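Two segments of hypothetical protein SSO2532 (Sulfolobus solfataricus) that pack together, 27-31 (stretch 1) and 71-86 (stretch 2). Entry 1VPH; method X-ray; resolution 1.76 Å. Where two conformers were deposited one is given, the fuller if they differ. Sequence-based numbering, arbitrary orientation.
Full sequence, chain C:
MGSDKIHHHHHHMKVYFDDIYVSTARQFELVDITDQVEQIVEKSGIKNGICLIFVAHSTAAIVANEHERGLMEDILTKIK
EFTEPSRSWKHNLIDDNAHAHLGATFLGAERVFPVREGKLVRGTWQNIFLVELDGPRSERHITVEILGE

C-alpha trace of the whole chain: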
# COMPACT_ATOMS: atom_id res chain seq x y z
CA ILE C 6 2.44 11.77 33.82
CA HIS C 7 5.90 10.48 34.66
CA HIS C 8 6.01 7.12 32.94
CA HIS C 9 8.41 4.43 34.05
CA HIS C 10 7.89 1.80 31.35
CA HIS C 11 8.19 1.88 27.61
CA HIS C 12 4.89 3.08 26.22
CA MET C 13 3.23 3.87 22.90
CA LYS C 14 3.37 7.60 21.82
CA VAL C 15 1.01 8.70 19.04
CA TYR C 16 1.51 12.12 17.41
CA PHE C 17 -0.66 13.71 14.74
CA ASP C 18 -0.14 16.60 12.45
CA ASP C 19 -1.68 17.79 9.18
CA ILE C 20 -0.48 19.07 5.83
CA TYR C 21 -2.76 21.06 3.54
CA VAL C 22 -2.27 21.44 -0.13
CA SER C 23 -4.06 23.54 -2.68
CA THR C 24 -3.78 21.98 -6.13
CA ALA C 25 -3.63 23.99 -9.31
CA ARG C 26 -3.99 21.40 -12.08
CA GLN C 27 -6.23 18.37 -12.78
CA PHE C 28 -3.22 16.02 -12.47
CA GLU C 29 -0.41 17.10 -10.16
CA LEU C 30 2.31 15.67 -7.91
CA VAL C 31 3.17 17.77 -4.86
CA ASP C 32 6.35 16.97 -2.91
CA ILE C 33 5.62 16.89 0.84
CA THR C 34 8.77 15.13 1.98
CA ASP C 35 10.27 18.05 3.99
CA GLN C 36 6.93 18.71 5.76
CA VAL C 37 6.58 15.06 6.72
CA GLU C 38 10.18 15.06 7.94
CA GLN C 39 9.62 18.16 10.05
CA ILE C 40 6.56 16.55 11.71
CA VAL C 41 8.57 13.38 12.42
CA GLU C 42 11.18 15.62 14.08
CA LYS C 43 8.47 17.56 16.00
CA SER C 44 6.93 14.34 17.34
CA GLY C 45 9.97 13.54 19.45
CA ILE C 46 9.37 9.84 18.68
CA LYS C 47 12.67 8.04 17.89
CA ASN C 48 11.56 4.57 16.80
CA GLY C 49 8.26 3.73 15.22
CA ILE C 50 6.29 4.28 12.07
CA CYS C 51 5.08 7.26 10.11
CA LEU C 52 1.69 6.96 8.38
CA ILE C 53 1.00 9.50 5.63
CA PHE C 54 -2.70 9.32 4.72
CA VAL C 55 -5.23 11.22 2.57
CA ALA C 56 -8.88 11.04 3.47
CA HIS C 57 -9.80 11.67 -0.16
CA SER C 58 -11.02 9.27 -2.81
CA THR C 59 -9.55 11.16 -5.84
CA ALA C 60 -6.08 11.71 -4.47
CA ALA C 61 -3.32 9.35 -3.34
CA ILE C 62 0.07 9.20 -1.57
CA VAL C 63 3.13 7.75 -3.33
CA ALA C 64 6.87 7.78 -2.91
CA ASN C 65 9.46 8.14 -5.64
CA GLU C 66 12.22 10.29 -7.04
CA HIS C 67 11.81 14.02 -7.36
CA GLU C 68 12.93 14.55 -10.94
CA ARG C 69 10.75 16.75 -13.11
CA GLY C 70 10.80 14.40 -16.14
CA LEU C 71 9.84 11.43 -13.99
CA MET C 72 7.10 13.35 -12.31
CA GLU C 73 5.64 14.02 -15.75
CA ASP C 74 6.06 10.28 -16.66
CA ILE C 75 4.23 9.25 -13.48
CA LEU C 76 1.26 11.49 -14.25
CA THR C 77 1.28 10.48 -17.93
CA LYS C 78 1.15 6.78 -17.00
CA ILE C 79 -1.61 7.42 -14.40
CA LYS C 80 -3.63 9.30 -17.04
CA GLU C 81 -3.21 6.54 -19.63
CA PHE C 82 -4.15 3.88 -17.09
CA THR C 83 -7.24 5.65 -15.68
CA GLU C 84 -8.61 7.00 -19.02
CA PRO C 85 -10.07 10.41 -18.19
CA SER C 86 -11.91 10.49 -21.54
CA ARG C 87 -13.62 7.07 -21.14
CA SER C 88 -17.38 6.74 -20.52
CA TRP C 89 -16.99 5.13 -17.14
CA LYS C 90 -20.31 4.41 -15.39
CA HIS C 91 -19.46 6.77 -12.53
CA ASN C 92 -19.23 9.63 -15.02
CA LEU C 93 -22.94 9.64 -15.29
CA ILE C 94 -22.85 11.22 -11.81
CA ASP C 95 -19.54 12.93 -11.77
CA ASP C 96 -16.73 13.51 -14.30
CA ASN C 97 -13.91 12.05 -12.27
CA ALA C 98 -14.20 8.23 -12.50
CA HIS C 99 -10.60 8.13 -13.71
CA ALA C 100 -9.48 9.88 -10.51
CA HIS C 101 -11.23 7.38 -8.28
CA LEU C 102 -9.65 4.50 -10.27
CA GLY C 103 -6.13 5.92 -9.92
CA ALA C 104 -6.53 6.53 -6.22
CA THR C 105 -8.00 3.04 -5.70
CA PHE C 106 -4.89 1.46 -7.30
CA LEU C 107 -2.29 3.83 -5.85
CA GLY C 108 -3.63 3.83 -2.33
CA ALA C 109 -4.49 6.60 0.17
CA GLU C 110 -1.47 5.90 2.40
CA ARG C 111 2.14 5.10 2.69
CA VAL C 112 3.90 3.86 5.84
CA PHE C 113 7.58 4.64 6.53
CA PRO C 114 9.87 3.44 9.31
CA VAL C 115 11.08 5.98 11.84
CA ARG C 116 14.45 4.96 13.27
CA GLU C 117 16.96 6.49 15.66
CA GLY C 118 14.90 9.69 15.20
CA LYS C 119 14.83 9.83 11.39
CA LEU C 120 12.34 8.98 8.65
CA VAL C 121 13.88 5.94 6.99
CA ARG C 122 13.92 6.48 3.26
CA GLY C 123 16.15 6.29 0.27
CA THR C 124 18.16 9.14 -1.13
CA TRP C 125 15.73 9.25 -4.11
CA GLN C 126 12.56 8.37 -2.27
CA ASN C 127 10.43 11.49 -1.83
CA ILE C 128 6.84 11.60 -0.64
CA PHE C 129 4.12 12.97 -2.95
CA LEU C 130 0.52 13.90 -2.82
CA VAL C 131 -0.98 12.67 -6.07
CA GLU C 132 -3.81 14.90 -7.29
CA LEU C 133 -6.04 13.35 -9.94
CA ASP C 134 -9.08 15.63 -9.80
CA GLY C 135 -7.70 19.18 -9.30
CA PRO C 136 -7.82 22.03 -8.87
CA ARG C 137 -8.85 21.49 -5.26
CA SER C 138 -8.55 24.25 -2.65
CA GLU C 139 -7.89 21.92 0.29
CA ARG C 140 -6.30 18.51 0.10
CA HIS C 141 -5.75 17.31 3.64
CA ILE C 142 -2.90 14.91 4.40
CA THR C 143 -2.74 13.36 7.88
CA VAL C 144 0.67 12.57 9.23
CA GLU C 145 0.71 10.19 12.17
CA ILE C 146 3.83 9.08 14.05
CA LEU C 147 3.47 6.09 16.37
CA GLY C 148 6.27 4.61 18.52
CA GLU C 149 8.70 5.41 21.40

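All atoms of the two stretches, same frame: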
# COMPACT_ATOMS: atom_id res chain seq x y z
N GLN C 27 -5.42 19.60 -12.89
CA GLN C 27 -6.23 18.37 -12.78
C GLN C 27 -5.39 17.22 -12.26
O GLN C 27 -5.81 16.55 -11.33
CB GLN C 27 -6.90 17.95 -14.11
CG GLN C 27 -7.69 16.63 -13.98
CD GLN C 27 -8.47 16.19 -15.24
OE1 GLN C 27 -7.91 16.02 -16.33
NE2 GLN C 27 -9.77 15.98 -15.07
N PHE C 28 -4.23 16.99 -12.90
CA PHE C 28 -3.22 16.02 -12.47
C PHE C 28 -1.96 16.74 -11.95
O PHE C 28 -1.39 17.59 -12.64
CB PHE C 28 -2.78 15.12 -13.62
CG PHE C 28 -3.82 14.13 -14.08
CD1 PHE C 28 -4.78 14.49 -15.00
CD2 PHE C 28 -3.84 12.85 -13.59
CE1 PHE C 28 -5.73 13.59 -15.43
CE2 PHE C 28 -4.81 11.94 -14.01
CZ PHE C 28 -5.73 12.31 -14.93
N GLU C 29 -1.53 16.41 -10.75
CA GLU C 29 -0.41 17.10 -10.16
C GLU C 29 0.24 16.21 -9.10
O GLU C 29 -0.44 15.43 -8.43
CB GLU C 29 -0.95 18.37 -9.54
CG GLU C 29 0.07 19.38 -9.12
CD GLU C 29 -0.60 20.64 -8.56
OE1 GLU C 29 -1.16 21.39 -9.36
OE2 GLU C 29 -0.59 20.88 -7.32
N LEU C 30 1.57 16.28 -9.02
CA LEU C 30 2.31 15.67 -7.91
C LEU C 30 2.85 16.80 -7.08
O LEU C 30 3.44 17.73 -7.63
CB LEU C 30 3.49 14.87 -8.45
CG LEU C 30 3.27 13.50 -9.06
CD1 LEU C 30 4.62 12.98 -9.56
CD2 LEU C 30 2.67 12.54 -8.07
N VAL C 31 2.64 16.73 -5.76
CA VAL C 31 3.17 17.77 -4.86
C VAL C 31 4.07 17.13 -3.84
O VAL C 31 3.63 16.24 -3.10
CB VAL C 31 2.01 18.53 -4.19
CG1 VAL C 31 2.57 19.57 -3.26
CG2 VAL C 31 1.15 19.20 -5.33
N LEU C 71 10.51 12.53 -14.61
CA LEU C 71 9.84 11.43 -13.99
C LEU C 71 8.47 11.77 -13.45
O LEU C 71 7.51 11.00 -13.53
CB LEU C 71 10.67 10.97 -12.81
CG LEU C 71 10.13 9.69 -12.21
CD1 LEU C 71 10.02 8.58 -13.25
CD2 LEU C 71 11.09 9.30 -11.09
N MET C 72 8.37 12.94 -12.86
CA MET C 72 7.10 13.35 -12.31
C MET C 72 6.07 13.44 -13.44
O MET C 72 4.90 13.07 -13.28
CB MET C 72 7.24 14.67 -11.55
CG MET C 72 7.90 14.50 -10.23
SD MET C 72 8.58 15.97 -9.48
CE MET C 72 7.05 16.75 -8.89
N GLU C 73 6.50 13.96 -14.58
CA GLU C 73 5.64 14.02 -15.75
C GLU C 73 5.31 12.60 -16.25
O GLU C 73 4.16 12.36 -16.58
CB GLU C 73 6.25 14.93 -16.82
CG GLU C 73 6.07 16.39 -16.47
CD GLU C 73 6.74 17.33 -17.48
OE1 GLU C 73 6.95 16.90 -18.65
OE2 GLU C 73 7.06 18.48 -17.09
N ASP C 74 6.29 11.69 -16.28
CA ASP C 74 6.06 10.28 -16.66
C ASP C 74 5.02 9.63 -15.75
O ASP C 74 4.06 8.99 -16.22
CB ASP C 74 7.37 9.49 -16.63
CG ASP C 74 8.45 10.10 -17.54
OD1 ASP C 74 8.13 10.66 -18.65
OD2 ASP C 74 9.64 9.99 -17.15
N ILE C 75 5.20 9.79 -14.45
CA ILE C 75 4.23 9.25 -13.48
C ILE C 75 2.79 9.67 -13.80
O ILE C 75 1.90 8.83 -13.89
CB ILE C 75 4.60 9.64 -12.04
CG1 ILE C 75 5.86 8.87 -11.62
CG2 ILE C 75 3.47 9.25 -11.11
CD1 ILE C 75 6.52 9.44 -10.34
N LEU C 76 2.59 10.97 -14.02
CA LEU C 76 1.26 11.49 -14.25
C LEU C 76 0.75 11.05 -15.63
O LEU C 76 -0.44 10.82 -15.79
CB LEU C 76 1.25 13.03 -14.14
CG LEU C 76 1.40 13.62 -12.75
CD1 LEU C 76 1.42 15.13 -12.82
CD2 LEU C 76 0.31 13.18 -11.76
N THR C 77 1.66 10.93 -16.59
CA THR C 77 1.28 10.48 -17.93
C THR C 77 0.79 9.03 -17.88
O THR C 77 -0.25 8.71 -18.48
CB THR C 77 2.43 10.62 -18.87
OG1 THR C 77 2.65 12.03 -19.09
CG2 THR C 77 2.10 9.94 -20.17
N LYS C 78 1.54 8.18 -17.19
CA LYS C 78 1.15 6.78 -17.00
C LYS C 78 -0.19 6.66 -16.22
O LYS C 78 -1.05 5.86 -16.56
CB LYS C 78 2.28 6.06 -16.26
CG LYS C 78 2.00 4.62 -15.89
CD LYS C 78 2.36 3.63 -16.98
CE LYS C 78 1.36 3.45 -18.04
NZ LYS C 78 2.08 3.08 -19.37
N ILE C 79 -0.35 7.42 -15.13
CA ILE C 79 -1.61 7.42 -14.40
C ILE C 79 -2.78 7.82 -15.31
O ILE C 79 -3.84 7.14 -15.36
CB ILE C 79 -1.50 8.33 -13.17
CG1 ILE C 79 -0.51 7.76 -12.17
CG2 ILE C 79 -2.91 8.48 -12.49
CD1 ILE C 79 -0.21 8.66 -11.01
N LYS C 80 -2.60 8.88 -16.10
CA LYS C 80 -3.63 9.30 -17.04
C LYS C 80 -4.00 8.22 -18.05
O LYS C 80 -5.18 7.99 -18.32
CB LYS C 80 -3.17 10.56 -17.80
CG LYS C 80 -4.29 11.41 -18.35
CD LYS C 80 -3.75 12.73 -18.94
N GLU C 81 -2.99 7.59 -18.64
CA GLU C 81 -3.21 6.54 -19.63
C GLU C 81 -3.94 5.34 -19.04
O GLU C 81 -4.83 4.76 -19.70
CB GLU C 81 -1.88 6.15 -20.24
CG GLU C 81 -1.35 7.26 -21.13
CD GLU C 81 0.03 6.99 -21.72
OE1 GLU C 81 0.61 5.93 -21.37
OE2 GLU C 81 0.49 7.81 -22.56
N PHE C 82 -3.56 4.97 -17.82
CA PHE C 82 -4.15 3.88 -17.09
C PHE C 82 -5.60 4.11 -16.65
O PHE C 82 -6.40 3.19 -16.70
CB PHE C 82 -3.31 3.67 -15.86
CG PHE C 82 -3.83 2.63 -14.92
CD1 PHE C 82 -3.74 1.29 -15.24
CD2 PHE C 82 -4.31 3.01 -13.68
CE1 PHE C 82 -4.17 0.33 -14.34
CE2 PHE C 82 -4.76 2.07 -12.81
CZ PHE C 82 -4.68 0.72 -13.14
N THR C 83 -5.92 5.34 -16.25
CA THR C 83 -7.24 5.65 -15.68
C THR C 83 -8.26 6.12 -16.73
O THR C 83 -9.46 6.09 -16.46
CB THR C 83 -7.16 6.74 -14.60
OG1 THR C 83 -6.68 7.96 -15.19
CG2 THR C 83 -6.28 6.33 -13.43
N GLU C 84 -7.77 6.60 -17.88
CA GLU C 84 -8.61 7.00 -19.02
C GLU C 84 -9.62 8.13 -18.73
O GLU C 84 -10.84 7.90 -18.70
CB GLU C 84 -9.33 5.80 -19.56
CG GLU C 84 -8.40 4.72 -19.95
CD GLU C 84 -9.07 3.63 -20.72
OE1 GLU C 84 -9.32 3.85 -21.94
OE2 GLU C 84 -9.38 2.58 -20.12
N PRO C 85 -9.12 9.36 -18.49
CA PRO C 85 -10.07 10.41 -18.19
C PRO C 85 -11.16 10.60 -19.23
O PRO C 85 -12.24 11.01 -18.84
CB PRO C 85 -9.18 11.64 -18.05
CG PRO C 85 -7.89 11.06 -17.62
CD PRO C 85 -7.74 9.84 -18.38
N SER C 86 -10.93 10.25 -20.49
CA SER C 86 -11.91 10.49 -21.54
C SER C 86 -12.92 9.35 -21.72
O SER C 86 -13.87 9.47 -22.50
CB SER C 86 -11.22 10.62 -22.90
OG SER C 86 -11.14 9.33 -23.53

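The short segment 27-31 lies across the helical residues 71-83, its strand running at 135° to the helix direction with the two axes 8.7 Å apart at closest approach. The contact is apolar, with no hydrogen bond between the modelled atoms of the two stretches, and it buries 466 Å² in all.

Gln-27 barely takes part; its amide OE1 comes no nearer than 4.9 Å to Pro-85 CB. Phe-28, by contrast, points toward the helix and reaches along its C-terminal half. Its CB lies 4.1 Å from Leu-76 CD2, while the ring reaches on along the helix, CE2 lying 4.2 Å from Ile-79 CG2 and CZ 3.7 Å from Pro-85 CG, just beyond the helix end. Both of these partners lie at the ring edge. CB of Lys-80 lies over one face and its CG is 3.8 Å from Phe-28 CZ; CE and NZ are not modelled. Thr-83 also borders the ring edge, its hydroxyl engaged by a hydrogen bond from OG1 to Ile-79 O (3.0 Å).

The CA-to-CB bond of Glu-29 points away, alternating with those of Phe-28 and Leu-30, and its carboxylate stays clear of the apolar contact. Its backbone still packs, CA lying 3.8 Å from Leu-76 CD1, and the same methyl carbon is 3.7 Å from Phe-28 O. Leu-76 thus fills the space against the strand backbone and also touches the side chains that precede and follow Glu-29.

Leu-30 points back toward the helix and is buried. Its CG sits 4.0 Å from Leu-76 CD2, and its CD1 reaches Met-72 CG (3.7 Å) and Ile-75 CD1 (4.1 Å). Ile-75 and Leu-76, three and four residues on from Met-72, bring their apolar side chains to the same face, where the branched leucine packs. Val-31 again faces away and adds almost nothing.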